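Local coordinates for protein putative aldehyde dehydrogenase (Burkholderia cenocepacia, PDB 4YWE) that probably oxidises an aldehyde substrate with NAD or NADP as acceptor, as other members of the aldehyde dehydrogenase family do, and binds calcium and magnesium ions, at residues Ala58-Phe62 against Pro147-Thr151; Ala113-Phe118 against Met161-Arg166. All blocks are in the same frame, centred on the assembly; numbering follows the deposited sequence.

Contact 1 (Ala58-Phe62 against Pro147-Thr151)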
ATOM      1  N   ALA A  58       2.094 -22.027  24.082  1.00 24.07           N
ATOM      2  CA  ALA A  58       1.962 -21.100  22.965  1.00 16.21           C
ATOM      3  C   ALA A  58       1.884 -21.841  21.635  1.00 16.11           C
ATOM      4  O   ALA A  58       1.059 -21.515  20.783  1.00 15.78           O
ATOM      5  CB  ALA A  58       3.119 -20.118  22.955  1.00 15.68           C
ATOM      6  N   ARG A  59       2.741 -22.845  21.466  1.00 17.64           N
ATOM      7  CA  ARG A  59       2.778 -23.624  20.232  1.00 16.45           C
ATOM      8  C   ARG A  59       1.468 -24.371  19.995  1.00 20.39           C
ATOM      9  O   ARG A  59       0.951 -24.388  18.877  1.00 20.17           O
ATOM     10  CB  ARG A  59       3.944 -24.616  20.256  1.00 22.33           C
ATOM     11  CG  ARG A  59       4.051 -25.472  19.001  1.00 16.99           C
ATOM     12  CD  ARG A  59       4.215 -24.609  17.756  1.00 18.68           C
ATOM     13  NE  ARG A  59       5.375 -23.729  17.856  1.00 16.99           N
ATOM     14  CZ  ARG A  59       5.710 -22.823  16.942  1.00 17.71           C
ATOM     15  NH1 ARG A  59       6.782 -22.066  17.124  1.00 14.80           N
ATOM     16  NH2 ARG A  59       4.975 -22.674  15.849  1.00 14.82           N
ATOM     17  N   ASP A  60       0.941 -24.990  21.048  1.00 22.75           N
ATOM     18  CA  ASP A  60      -0.325 -25.709  20.954  1.00 24.20           C
ATOM     19  C   ASP A  60      -1.460 -24.752  20.616  1.00 22.62           C
ATOM     20  O   ASP A  60      -2.317 -25.057  19.788  1.00 18.43           O
ATOM     21  CB  ASP A  60      -0.632 -26.447  22.258  1.00 28.97           C
ATOM     22  CG  ASP A  60       0.355 -27.558  22.545  1.00 38.58           C
ATOM     23  OD1 ASP A  60       0.975 -28.068  21.587  1.00 40.57           O
ATOM     24  OD2 ASP A  60       0.509 -27.925  23.729  1.00 42.95           O
ATOM     25  N   ALA A  61      -1.458 -23.592  21.266  1.00 23.62           N
ATOM     26  CA  ALA A  61      -2.480 -22.582  21.030  1.00 23.28           C
ATOM     27  C   ALA A  61      -2.413 -22.066  19.598  1.00 21.78           C
ATOM     28  O   ALA A  61      -3.442 -21.884  18.949  1.00 18.24           O
ATOM     29  CB  ALA A  61      -2.331 -21.439  22.013  1.00 16.62           C
ATOM     30  N   PHE A  62      -1.199 -21.836  19.108  1.00 22.61           N
ATOM     31  CA  PHE A  62      -1.017 -21.350  17.744  1.00 15.14           C
ATOM     32  C   PHE A  62      -1.448 -22.404  16.732  1.00 19.34           C
ATOM     33  O   PHE A  62      -2.047 -22.083  15.708  1.00 18.07           O
ATOM     34  CB  PHE A  62       0.438 -20.949  17.493  1.00 14.72           C
ATOM     35  CG  PHE A  62       0.701 -20.492  16.083  1.00 17.18           C
ATOM     36  CD1 PHE A  62       0.388 -19.201  15.692  1.00 13.66           C
ATOM     37  CD2 PHE A  62       1.252 -21.355  15.148  1.00 20.23           C
ATOM     38  CE1 PHE A  62       0.620 -18.777  14.396  1.00 13.25           C
ATOM     39  CE2 PHE A  62       1.486 -20.938  13.850  1.00 18.25           C
ATOM     40  CZ  PHE A  62       1.169 -19.646  13.474  1.00 16.45           C
ATOM     41  N   PRO A 147       1.703 -14.970  10.485  1.00 14.40           N
ATOM     42  CA  PRO A 147       2.379 -14.807  11.775  1.00 14.00           C
ATOM     43  C   PRO A 147       3.647 -15.649  11.849  1.00 16.68           C
ATOM     44  O   PRO A 147       3.744 -16.660  11.154  1.00 18.39           O
ATOM     45  CB  PRO A 147       1.335 -15.296  12.784  1.00 12.22           C
ATOM     46  CG  PRO A 147       0.436 -16.193  11.996  1.00 12.10           C
ATOM     47  CD  PRO A 147       0.368 -15.575  10.635  1.00 15.35           C
ATOM     48  N   HIS A 148       4.607 -15.227  12.666  1.00 12.98           N
ATOM     49  CA  HIS A 148       5.822 -16.006  12.872  1.00 13.54           C
ATOM     50  C   HIS A 148       5.479 -17.346  13.510  1.00 15.47           C
ATOM     51  O   HIS A 148       6.079 -18.373  13.195  1.00 15.38           O
ATOM     52  CB  HIS A 148       6.814 -15.244  13.752  1.00 17.77           C
ATOM     53  CG  HIS A 148       7.315 -13.973  13.144  1.00 15.93           C
ATOM     54  ND1 HIS A 148       8.136 -13.949  12.034  1.00 15.15           N
ATOM     55  CD2 HIS A 148       7.125 -12.679  13.496  1.00 14.14           C
ATOM     56  CE1 HIS A 148       8.421 -12.698  11.729  1.00 13.89           C
ATOM     57  NE2 HIS A 148       7.821 -11.906  12.600  1.00 12.48           N
ATOM     58  N   GLY A 149       4.500 -17.321  14.408  1.00 17.51           N
ATOM     59  CA  GLY A 149       4.116 -18.496  15.168  1.00 12.65           C
ATOM     60  C   GLY A 149       4.080 -18.179  16.648  1.00 17.76           C
ATOM     61  O   GLY A 149       3.087 -17.661  17.159  1.00 15.78           O
ATOM     62  N   VAL A 150       5.174 -18.484  17.337  1.00 15.58           N
ATOM     63  CA  VAL A 150       5.310 -18.125  18.739  1.00 12.75           C
ATOM     64  C   VAL A 150       6.275 -16.953  18.866  1.00 16.77           C
ATOM     65  O   VAL A 150       7.419 -17.029  18.419  1.00 12.21           O
ATOM     66  CB  VAL A 150       5.782 -19.318  19.584  1.00 13.26           C
ATOM     67  CG1 VAL A 150       6.036 -18.882  21.017  1.00 15.32           C
ATOM     68  CG2 VAL A 150       4.755 -20.440  19.534  1.00 13.76           C
ATOM     69  N   THR A 151       5.806 -15.865  19.470  1.00 12.42           N
ATOM     70  CA  THR A 151       6.635 -14.680  19.653  1.00 16.27           C
ATOM     71  C   THR A 151       7.044 -14.513  21.110  1.00 15.04           C
ATOM     72  O   THR A 151       6.223 -14.655  22.015  1.00 16.46           O
ATOM     73  CB  THR A 151       5.915 -13.401  19.186  1.00 14.49           C
ATOM     74  OG1 THR A 151       4.649 -13.295  19.847  1.00 18.06           O
ATOM     75  CG2 THR A 151       5.697 -13.432  17.681  1.00 11.27           C
TER
HETATM   76  O   HOH W   1       5.680 -21.358  13.507  1.00 21.06           O

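Contact 2 (Ala113-Phe118 against Met161-Arg166)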
ATOM      1  N   ALA A 113      -3.402   4.248  27.494  1.00 17.86           N
ATOM      2  CA  ALA A 113      -2.604   3.941  26.314  1.00 15.61           C
ATOM      3  C   ALA A 113      -2.677   2.450  26.003  1.00 18.53           C
ATOM      4  O   ALA A 113      -2.753   2.052  24.840  1.00 17.79           O
ATOM      5  CB  ALA A 113      -1.162   4.373  26.518  1.00 14.25           C
ATOM      6  N   LEU A 114      -2.649   1.636  27.054  1.00 19.12           N
ATOM      7  CA  LEU A 114      -2.769   0.189  26.920  1.00 18.00           C
ATOM      8  C   LEU A 114      -4.074  -0.187  26.226  1.00 21.48           C
ATOM      9  O   LEU A 114      -4.097  -1.050  25.348  1.00 14.02           O
ATOM     10  CB  LEU A 114      -2.693  -0.485  28.292  1.00 17.03           C
ATOM     11  CG  LEU A 114      -2.936  -1.994  28.314  1.00 17.36           C
ATOM     12  CD1 LEU A 114      -1.908  -2.711  27.458  1.00 17.73           C
ATOM     13  CD2 LEU A 114      -2.907  -2.521  29.738  1.00 18.81           C
ATOM     14  N   ALA A 115      -5.157   0.471  26.627  1.00 14.85           N
ATOM     15  CA  ALA A 115      -6.462   0.235  26.023  1.00 15.00           C
ATOM     16  C   ALA A 115      -6.488   0.720  24.576  1.00 17.84           C
ATOM     17  O   ALA A 115      -7.166   0.138  23.728  1.00 17.05           O
ATOM     18  CB  ALA A 115      -7.551   0.923  26.832  1.00 15.69           C
ATOM     19  N   ARG A 116      -5.744   1.785  24.299  1.00 14.33           N
ATOM     20  CA  ARG A 116      -5.697   2.358  22.961  1.00 16.75           C
ATOM     21  C   ARG A 116      -4.935   1.436  22.012  1.00 15.96           C
ATOM     22  O   ARG A 116      -5.316   1.280  20.850  1.00 13.18           O
ATOM     23  CB  ARG A 116      -5.059   3.752  22.995  1.00 14.01           C
ATOM     24  CG  ARG A 116      -4.892   4.407  21.629  1.00 19.11           C
ATOM     25  CD  ARG A 116      -6.191   4.407  20.830  1.00 19.45           C
ATOM     26  NE  ARG A 116      -5.999   4.953  19.488  1.00 21.68           N
ATOM     27  CZ  ARG A 116      -6.785   4.688  18.449  1.00 20.42           C
ATOM     28  NH1 ARG A 116      -7.820   3.871  18.586  1.00 16.26           N
ATOM     29  NH2 ARG A 116      -6.528   5.234  17.268  1.00 13.51           N
ATOM     30  N   TYR A 117      -3.867   0.823  22.512  1.00 18.17           N
ATOM     31  CA  TYR A 117      -3.116  -0.156  21.730  1.00 14.01           C
ATOM     32  C   TYR A 117      -4.013  -1.300  21.268  1.00 16.94           C
ATOM     33  O   TYR A 117      -4.021  -1.661  20.089  1.00 12.45           O
ATOM     34  CB  TYR A 117      -1.943  -0.715  22.537  1.00 16.52           C
ATOM     35  CG  TYR A 117      -0.698   0.140  22.487  1.00 18.62           C
ATOM     36  CD1 TYR A 117      -0.085   0.434  21.277  1.00 20.32           C
ATOM     37  CD2 TYR A 117      -0.124   0.635  23.650  1.00 19.29           C
ATOM     38  CE1 TYR A 117       1.054   1.212  21.224  1.00 20.30           C
ATOM     39  CE2 TYR A 117       1.020   1.411  23.609  1.00 21.27           C
ATOM     40  CZ  TYR A 117       1.603   1.695  22.393  1.00 22.26           C
ATOM     41  OH  TYR A 117       2.739   2.467  22.345  1.00 26.59           O
ATOM     42  N   PHE A 118      -4.771  -1.863  22.205  1.00 13.19           N
ATOM     43  CA  PHE A 118      -5.646  -2.988  21.904  1.00 18.09           C
ATOM     44  C   PHE A 118      -6.789  -2.568  20.986  1.00 13.40           C
ATOM     45  O   PHE A 118      -7.188  -3.323  20.102  1.00 17.53           O
ATOM     46  CB  PHE A 118      -6.190  -3.600  23.198  1.00 18.80           C
ATOM     47  CG  PHE A 118      -5.151  -4.333  24.001  1.00 18.83           C
ATOM     48  CD1 PHE A 118      -4.148  -5.047  23.369  1.00 18.87           C
ATOM     49  CD2 PHE A 118      -5.173  -4.299  25.384  1.00 20.80           C
ATOM     50  CE1 PHE A 118      -3.187  -5.721  24.101  1.00 19.29           C
ATOM     51  CE2 PHE A 118      -4.215  -4.972  26.123  1.00 20.35           C
ATOM     52  CZ  PHE A 118      -3.220  -5.682  25.480  1.00 19.79           C
ATOM     53  N   MET A 161       2.795  -1.739  31.179  1.00 18.41           N
ATOM     54  CA  MET A 161       1.555  -1.839  30.414  1.00 17.89           C
ATOM     55  C   MET A 161       1.692  -1.321  28.985  1.00 16.62           C
ATOM     56  O   MET A 161       1.228  -1.961  28.043  1.00 18.92           O
ATOM     57  CB  MET A 161       0.428  -1.084  31.120  1.00 16.89           C
ATOM     58  CG  MET A 161      -0.186  -1.823  32.293  1.00 19.71           C
ATOM     59  SD  MET A 161      -1.641  -0.974  32.938  1.00 25.79           S
ATOM     60  CE  MET A 161      -0.926   0.591  33.438  1.00 22.89           C
ATOM     61  N   GLN A 162       2.317  -0.159  28.824  1.00 17.44           N
ATOM     62  CA  GLN A 162       2.413   0.473  27.510  1.00 17.95           C
ATOM     63  C   GLN A 162       3.203  -0.377  26.522  1.00 19.22           C
ATOM     64  O   GLN A 162       2.794  -0.555  25.375  1.00 11.83           O
ATOM     65  CB  GLN A 162       3.050   1.858  27.623  1.00 14.68           C
ATOM     66  CG  GLN A 162       2.142   2.918  28.216  1.00 12.98           C
ATOM     67  CD  GLN A 162       2.208   4.221  27.443  1.00 19.49           C
ATOM     68  OE1 GLN A 162       2.207   4.222  26.212  1.00 22.78           O
ATOM     69  NE2 GLN A 162       2.274   5.335  28.160  1.00 13.18           N
ATOM     70  N   ILE A 163       4.334  -0.903  26.976  1.00 15.89           N
ATOM     71  CA  ILE A 163       5.206  -1.695  26.120  1.00 17.68           C
ATOM     72  C   ILE A 163       4.604  -3.080  25.886  1.00 15.71           C
ATOM     73  O   ILE A 163       4.745  -3.650  24.803  1.00 15.67           O
ATOM     74  CB  ILE A 163       6.619  -1.767  26.719  1.00 19.62           C
ATOM     75  CG1 ILE A 163       7.201  -0.354  26.802  1.00 16.67           C
ATOM     76  CG2 ILE A 163       7.521  -2.663  25.884  1.00 22.69           C
ATOM     77  CD1 ILE A 163       8.439  -0.239  27.642  1.00 14.06           C
ATOM     78  N   PHE A 164       3.919  -3.611  26.895  1.00 17.79           N
ATOM     79  CA  PHE A 164       3.156  -4.845  26.732  1.00 18.92           C
ATOM     80  C   PHE A 164       2.109  -4.651  25.643  1.00 16.44           C
ATOM     81  O   PHE A 164       1.930  -5.505  24.779  1.00 18.28           O
ATOM     82  CB  PHE A 164       2.488  -5.252  28.048  1.00 17.98           C
ATOM     83  CG  PHE A 164       1.713  -6.541  27.973  1.00 20.11           C
ATOM     84  CD1 PHE A 164       0.371  -6.543  27.628  1.00 22.93           C
ATOM     85  CD2 PHE A 164       2.324  -7.748  28.269  1.00 20.04           C
ATOM     86  CE1 PHE A 164      -0.342  -7.727  27.565  1.00 23.37           C
ATOM     87  CE2 PHE A 164       1.616  -8.935  28.209  1.00 18.04           C
ATOM     88  CZ  PHE A 164       0.281  -8.924  27.857  1.00 20.13           C
ATOM     89  N   GLY A 165       1.431  -3.509  25.687  1.00 14.72           N
ATOM     90  CA  GLY A 165       0.379  -3.201  24.738  1.00 16.19           C
ATOM     91  C   GLY A 165       0.835  -3.089  23.297  1.00 15.59           C
ATOM     92  O   GLY A 165       0.158  -3.568  22.389  1.00 17.68           O
ATOM     93  N   ARG A 166       1.985  -2.458  23.079  1.00 16.68           N
ATOM     94  CA  ARG A 166       2.487  -2.274  21.723  1.00 16.86           C
ATOM     95  C   ARG A 166       3.072  -3.574  21.177  1.00 17.27           C
ATOM     96  O   ARG A 166       2.964  -3.857  19.985  1.00 24.13           O
ATOM     97  CB  ARG A 166       3.534  -1.151  21.674  1.00 15.79           C
ATOM     98  CG  ARG A 166       4.900  -1.512  22.236  1.00 13.99           C
ATOM     99  CD  ARG A 166       5.893  -0.367  22.075  1.00 14.25           C
ATOM    100  NE  ARG A 166       7.225  -0.747  22.534  1.00 10.40           N
ATOM    101  CZ  ARG A 166       8.188   0.117  22.832  1.00 20.27           C
ATOM    102  NH1 ARG A 166       7.970   1.420  22.726  1.00 22.32           N
ATOM    103  NH2 ARG A 166       9.370  -0.322  23.242  1.00 19.53           N
TER
HETATM  104  O   HOH W   2       3.524   3.863  24.180  1.00 28.24           O

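Contact 1 (Ala58-Phe62 against Pro147-Thr151)
Ala58 and Phe62, one turn apart on helix 48-63 and joined by the bond from Phe62 N to Ala58 O, face Val150 and Gly149, where the chain passes from a turn into strand; the CA atoms of Ala58 and Val150 are 6.2 Å apart. Phe62 reaches across with CG anti to its backbone N (chi1 178°), which lays the ring flat over Gly149. The evidence for a CH-pi contact is direct: Gly149 CA stands 3.6 Å from the ring centroid of Phe62 and 12° off its normal. Pro147 meets the same ring at its edge, CG lying near the ring plane and 3.5 Å from Phe62 CE1. The backbone angles of Gly149 are ones at which a CB would jam against the carbonyl O of His148, and its bare CA is what the ring rests on.

In fold terms, an N-terminal helix packs here on strand 139-155 of the mixed sheet that also holds 177-182 and 229-233; Ala58 and Phe62 also touch Ala177.

Val150 divides its methyls: CG1 lies 3.7 Å from Ala58 CB, while CG2 sits over one face of the Arg59 guanidinium, toward its rim and 3.5 Å from Arg59 NH1. Bends at chi2 and chi3 fold the arginine back over this valine. Its NH1 forms a salt bridge with Asp228, whose OD2 also accepts from Val150 N. In the guanidinium plane, a water accepts from Arg59 NH2 at 2.8 Å and donates to His148 O at 3.0 Å, bridging helix and turn.

Contact 2 (Ala113-Phe118 against Met161-Arg166)
Leu114 and Gly165 bring helices 104-124 and 160-174 together, their CA atoms 5.1 Å apart; the local axes run parallel within 2° and approach to 8.4 Å. Apolar packing comes first. With CG anti to the backbone N (chi1 175°), Leu114 places CD1 3.6 Å from Gly165 CA and CD2 against Met161 SD, the two side chains crossing at about a right angle. A CB on Gly165 would clash with both Leu114 CD1 and Tyr117 CD2, evidence that the close approach depends on glycine. Phe118 CZ lies 4.1 Å from Phe164 CE1, at the edge of the Phe164 ring.

Ring-face contact belongs to Tyr117: Arg166 CB lies over one face, 3.8 Å from the Tyr117 ring centroid and 27° off its normal, a CH-pi contact.

Polar ends find partners beyond the two segments. Gln162 NE2 is held by Asp110. Arg166 points its end away from helix 104-124 and bonds through NH2 to Thr233. Its side chain comes within about 4 Å of that of Glu256, the predicted active-site glutamate, making this a glycine-mediated parallel helix pair beside the probable catalytic centre of an aldehyde dehydrogenase fold.

In the fold
Contact 1 is peripheral, centred about 23 Å from the chain centre and only partly buried; contact 2 is core, about 10 Å from that centre, with eight of its nine touching residues buried. Their centres are about 20 Å apart and their nearest atoms about 10 Å. They share no helix or strand, yet strand 139-155 of contact 1 leads along the chain into helix 160-174 of contact 2. Each places a glycine against a side chain of the facing helix, Gly149 under the Phe62 ring and Gly165 beside Leu114. Arg59 takes part in contact 1 and is itself held by Asp228, whereas Arg116, which takes no part in contact 2, carries salt bridges, one to Asp126 of another subunit.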